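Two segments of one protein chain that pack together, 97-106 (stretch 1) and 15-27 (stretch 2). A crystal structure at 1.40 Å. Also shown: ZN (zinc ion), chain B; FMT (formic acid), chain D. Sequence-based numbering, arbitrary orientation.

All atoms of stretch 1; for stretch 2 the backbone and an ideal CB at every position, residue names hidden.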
# COMPACT_ATOMS: atom_id res chain seq x y z
N HIS A 97 1.73 -1.61 2.09
CA HIS A 97 3.11 -1.37 2.58
C HIS A 97 4.17 -1.84 1.59
O HIS A 97 5.28 -2.21 1.97
CB HIS A 97 3.31 -1.97 3.96
CG HIS A 97 4.46 -1.39 4.73
ND1 HIS A 97 4.76 -0.04 4.73
CD2 HIS A 97 5.29 -1.97 5.63
CE1 HIS A 97 5.78 0.16 5.55
NE2 HIS A 97 6.11 -0.99 6.12
N THR A 98 3.84 -1.82 0.30
CA THR A 98 4.89 -1.98 -0.71
C THR A 98 5.95 -0.89 -0.55
O THR A 98 5.60 0.28 -0.30
CB THR A 98 4.34 -1.96 -2.16
OG1 THR A 98 5.42 -1.96 -3.10
CG2 THR A 98 3.45 -0.75 -2.43
N HIS A 99 7.21 -1.25 -0.77
CA HIS A 99 8.30 -0.28 -0.68
C HIS A 99 8.80 0.12 -2.06
O HIS A 99 9.89 0.70 -2.17
CB HIS A 99 9.43 -0.87 0.17
CG HIS A 99 9.10 -0.94 1.63
ND1 HIS A 99 7.94 -1.50 2.11
CD2 HIS A 99 9.80 -0.54 2.71
CE1 HIS A 99 7.93 -1.43 3.43
NE2 HIS A 99 9.03 -0.82 3.82
N SER A 100 8.00 -0.13 -3.10
CA SER A 100 8.44 0.10 -4.47
C SER A 100 7.56 1.05 -5.24
O SER A 100 7.43 0.90 -6.46
CB SER A 100 8.51 -1.22 -5.23
OG SER A 100 9.50 -2.07 -4.63
N GLY A 101 6.97 2.02 -4.53
CA GLY A 101 6.26 3.12 -5.23
C GLY A 101 6.97 4.46 -5.04
O GLY A 101 7.76 4.62 -4.11
N PRO A 102 6.68 5.42 -5.92
CA PRO A 102 7.19 6.79 -5.77
C PRO A 102 6.69 7.44 -4.48
O PRO A 102 5.52 7.29 -4.13
CB PRO A 102 6.65 7.51 -7.02
CG PRO A 102 5.44 6.73 -7.42
CD PRO A 102 5.77 5.29 -7.08
N GLY A 103 7.57 8.16 -3.79
CA GLY A 103 7.20 8.84 -2.54
C GLY A 103 6.77 10.28 -2.72
O GLY A 103 6.54 10.74 -3.86
N GLY A 104 6.67 10.98 -1.60
CA GLY A 104 6.35 12.41 -1.61
C GLY A 104 4.88 12.73 -1.45
O GLY A 104 4.42 13.80 -1.86
N PHE A 105 4.12 11.81 -0.88
CA PHE A 105 2.69 12.02 -0.75
C PHE A 105 2.18 12.14 0.69
O PHE A 105 0.96 12.05 0.95
CB PHE A 105 1.90 11.01 -1.60
CG PHE A 105 2.17 9.56 -1.26
CD1 PHE A 105 3.26 8.89 -1.80
CD2 PHE A 105 1.30 8.85 -0.43
CE1 PHE A 105 3.50 7.54 -1.50
CE2 PHE A 105 1.51 7.50 -0.14
CZ PHE A 105 2.61 6.84 -0.66
N SER A 106 3.11 12.39 1.61
CA SER A 106 2.78 12.83 2.96
C SER A 106 2.84 14.34 3.02
O SER A 106 3.47 14.96 2.16
CB SER A 106 3.81 12.28 3.97
OG SER A 106 3.47 12.63 5.31
N UNK A 15 -0.97 4.82 -9.80
CA UNK A 15 0.49 4.83 -10.07
C UNK A 15 0.98 6.27 -10.23
O UNK A 15 0.40 7.05 -10.99
CB UNK A 15 0.82 4.02 -11.33
N UNK A 16 2.06 6.60 -9.56
CA UNK A 16 2.61 7.93 -9.61
C UNK A 16 3.77 8.04 -10.59
O UNK A 16 3.86 7.29 -11.54
CB UNK A 16 3.06 8.36 -8.21
N UNK A 17 4.68 8.97 -10.32
CA UNK A 17 5.71 9.35 -11.30
C UNK A 17 6.72 8.23 -11.50
O UNK A 17 7.35 7.78 -10.53
CB UNK A 17 6.43 10.62 -10.85
N UNK A 18 6.87 7.75 -12.73
CA UNK A 18 7.65 6.53 -13.03
C UNK A 18 9.14 6.73 -13.29
O UNK A 18 9.88 5.76 -13.45
CB UNK A 18 7.04 5.85 -14.26
N UNK A 19 9.57 7.98 -13.34
CA UNK A 19 11.01 8.21 -13.32
C UNK A 19 11.39 9.43 -12.52
O UNK A 19 10.69 10.44 -12.53
CB UNK A 19 11.54 8.35 -14.75
N UNK A 20 12.52 9.32 -11.81
CA UNK A 20 13.20 10.44 -11.15
C UNK A 20 12.43 10.99 -9.93
O UNK A 20 12.46 12.20 -9.62
CB UNK A 20 13.42 11.57 -12.16
N UNK A 21 11.76 10.08 -9.20
CA UNK A 21 11.24 10.42 -7.89
C UNK A 21 11.72 9.37 -6.88
O UNK A 21 11.61 8.16 -7.13
CB UNK A 21 9.71 10.51 -7.91
N UNK A 22 12.24 9.82 -5.74
CA UNK A 22 12.61 8.91 -4.66
C UNK A 22 11.46 7.99 -4.29
O UNK A 22 10.30 8.43 -4.17
CB UNK A 22 13.06 9.70 -3.43
N UNK A 23 11.78 6.72 -4.09
CA UNK A 23 10.78 5.72 -3.70
C UNK A 23 10.50 5.72 -2.19
O UNK A 23 11.39 6.08 -1.38
CB UNK A 23 11.25 4.33 -4.13
N UNK A 24 9.28 5.31 -1.83
CA UNK A 24 8.82 5.39 -0.45
C UNK A 24 8.98 4.05 0.29
O UNK A 24 8.43 3.03 -0.13
CB UNK A 24 7.36 5.83 -0.42
N UNK A 25 9.72 4.08 1.40
CA UNK A 25 9.84 2.91 2.26
C UNK A 25 11.26 2.66 2.73
O UNK A 25 11.49 2.34 3.90
CB UNK A 25 9.32 1.67 1.53
N UNK A 26 12.21 2.77 1.81
CA UNK A 26 13.62 2.47 2.13
C UNK A 26 14.48 3.69 2.57
O UNK A 26 15.66 3.53 2.92
CB UNK A 26 14.27 1.83 0.90
N UNK A 27 13.90 4.88 2.54
CA UNK A 27 14.56 6.10 3.01
C UNK A 27 15.88 6.36 2.30
O UNK A 27 16.84 6.87 2.91
CB UNK A 27 14.80 6.02 4.52
ZN ZN B . 7.52 -1.13 7.77
C FMT D . 1.15 10.88 7.89
O1 FMT D . 0.06 10.27 8.00
O2 FMT D . 1.37 11.79 7.06

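At position 15 the CA-to-CB bond runs sideways and nothing of stretch 1 lies within 5.5 Å of the ideal CB, so stretch 1 sets no preference; the residue is Thr-15. Position 16 is the reverse case. Its CB points toward stretch 1 and would sit 3.0 Å from Pro-102 CG, a clash, so any side chain is disfavoured on this backbone. Gly-16 is found, its CA 3.8 Å from Pro-102 CG.

Position 17 points sideways, its ideal CB 4.9 Å from Pro-102 CB, which leaves room for many side chains. It is Glu-17, whose carbonyl O lies 3.6 Å from Pro-102 CB and whose carboxylate is bonded elsewhere in the structure. Positions 18, 19 and 20 have no stretch 1 atom near their CB and are unconstrained by it: Ala-18, Ala-19 and Glu-20.

At 21, just where the chain turns a corner, CB points toward stretch 1, 4.4 Å from Pro-102 CB. A compact apolar group would suit, and Val-21 supplies one: in the t rotamer its CG1 reaches Pro-102 CB at 4.2 Å and Gly-103 O at 3.7 Å.

Position 22 directs CB sideways into space free of stretch 1, so its contribution is backbone. The residue is Gly-22, whose O accepts a hydrogen bond from Gly-103 N (2.8 Å, 161°).

Position 23 pairs with Pro-102 in antiparallel register, CA to CA 4.3 Å. Its sideways CB lies 3.5 Å from Gly-101 O, and a flexible apolar chain could pass along Ser-100. Met-23 does so (m, t, p), bringing CE within 3.6 Å of Ser-100 CA, while its CA makes a CA-H...O contact with Gly-101 O at 3.2 Å.

At 24 the backbone N donates to Gly-101 O (2.8 Å, 163°). The CB, 3.7 Å from the CA of Gly-103 and 4.4 Å from Phe-105 CE1, favours apolar groups. Met-24 fits, although its end leads away. Water 1 lies 2.7 Å from Met-24 O and 2.8 Å from Thr-98 O, placed to donate to either, and accepts from Gly-101 N at 2.9 Å.

Position 25 has phi/psi of 136/-45, which alone calls for glycine; a CB would also strike His-99 CD2 at 2.6 Å. Gly-25 lets its CA approach that CD2 to 3.5 Å.

At position 26 the CA-to-CB bond points sideways, and the ideal CB of 26 is 5.4 Å from His-99 CD2, so a long or aromatic side chain could reach back. Tyr-26 does: His-99 CB lies over its ring face, 3.8 Å from the centroid of the Tyr-26 ring, a CH-pi contact. Position 27 is out of reach, and is Ser-27.

Stretch 2 15-27: TGEAAEVGMMGYS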
# COMPACT_ATOMS: atom_id res chain seq x y z
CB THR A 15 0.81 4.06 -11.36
OG1 THR A 15 0.19 2.76 -11.33
CG2 THR A 15 2.33 3.89 -11.52
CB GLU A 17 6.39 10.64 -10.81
CG GLU A 17 5.43 11.86 -10.86
CD GLU A 17 5.84 13.01 -9.97
OE1 GLU A 17 5.70 12.92 -8.72
OE2 GLU A 17 6.33 14.00 -10.53
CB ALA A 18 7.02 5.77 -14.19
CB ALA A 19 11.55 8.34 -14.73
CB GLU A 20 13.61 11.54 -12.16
CG GLU A 20 14.66 11.03 -13.20
CD GLU A 20 15.26 12.13 -14.07
OE1 GLU A 20 14.58 13.15 -14.29
OE2 GLU A 20 16.42 11.95 -14.56
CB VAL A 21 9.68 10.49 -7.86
CG1 VAL A 21 9.16 10.82 -6.45
CG2 VAL A 21 9.19 11.57 -8.81
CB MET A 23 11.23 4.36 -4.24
CG MET A 23 11.11 4.41 -5.78
SD MET A 23 12.03 3.17 -6.70
CE MET A 23 11.01 1.73 -6.47
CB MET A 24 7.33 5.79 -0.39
CG MET A 24 6.79 6.03 1.04
SD MET A 24 7.65 7.42 1.80
CE MET A 24 7.83 6.89 3.52
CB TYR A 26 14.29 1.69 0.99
CG TYR A 26 13.74 0.29 0.80
CD1 TYR A 26 13.27 -0.14 -0.45
CD2 TYR A 26 13.70 -0.63 1.87
CE1 TYR A 26 12.76 -1.44 -0.65
CE2 TYR A 26 13.19 -1.94 1.68
CZ TYR A 26 12.72 -2.33 0.43
OH TYR A 26 12.21 -3.61 0.27
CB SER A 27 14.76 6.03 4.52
OG SER A 27 13.53 5.71 5.13
O HOH W 1 6.36 2.53 -1.72
O HOH W 2 11.45 2.74 -1.02
O HOH W 3 9.01 -0.31 6.51
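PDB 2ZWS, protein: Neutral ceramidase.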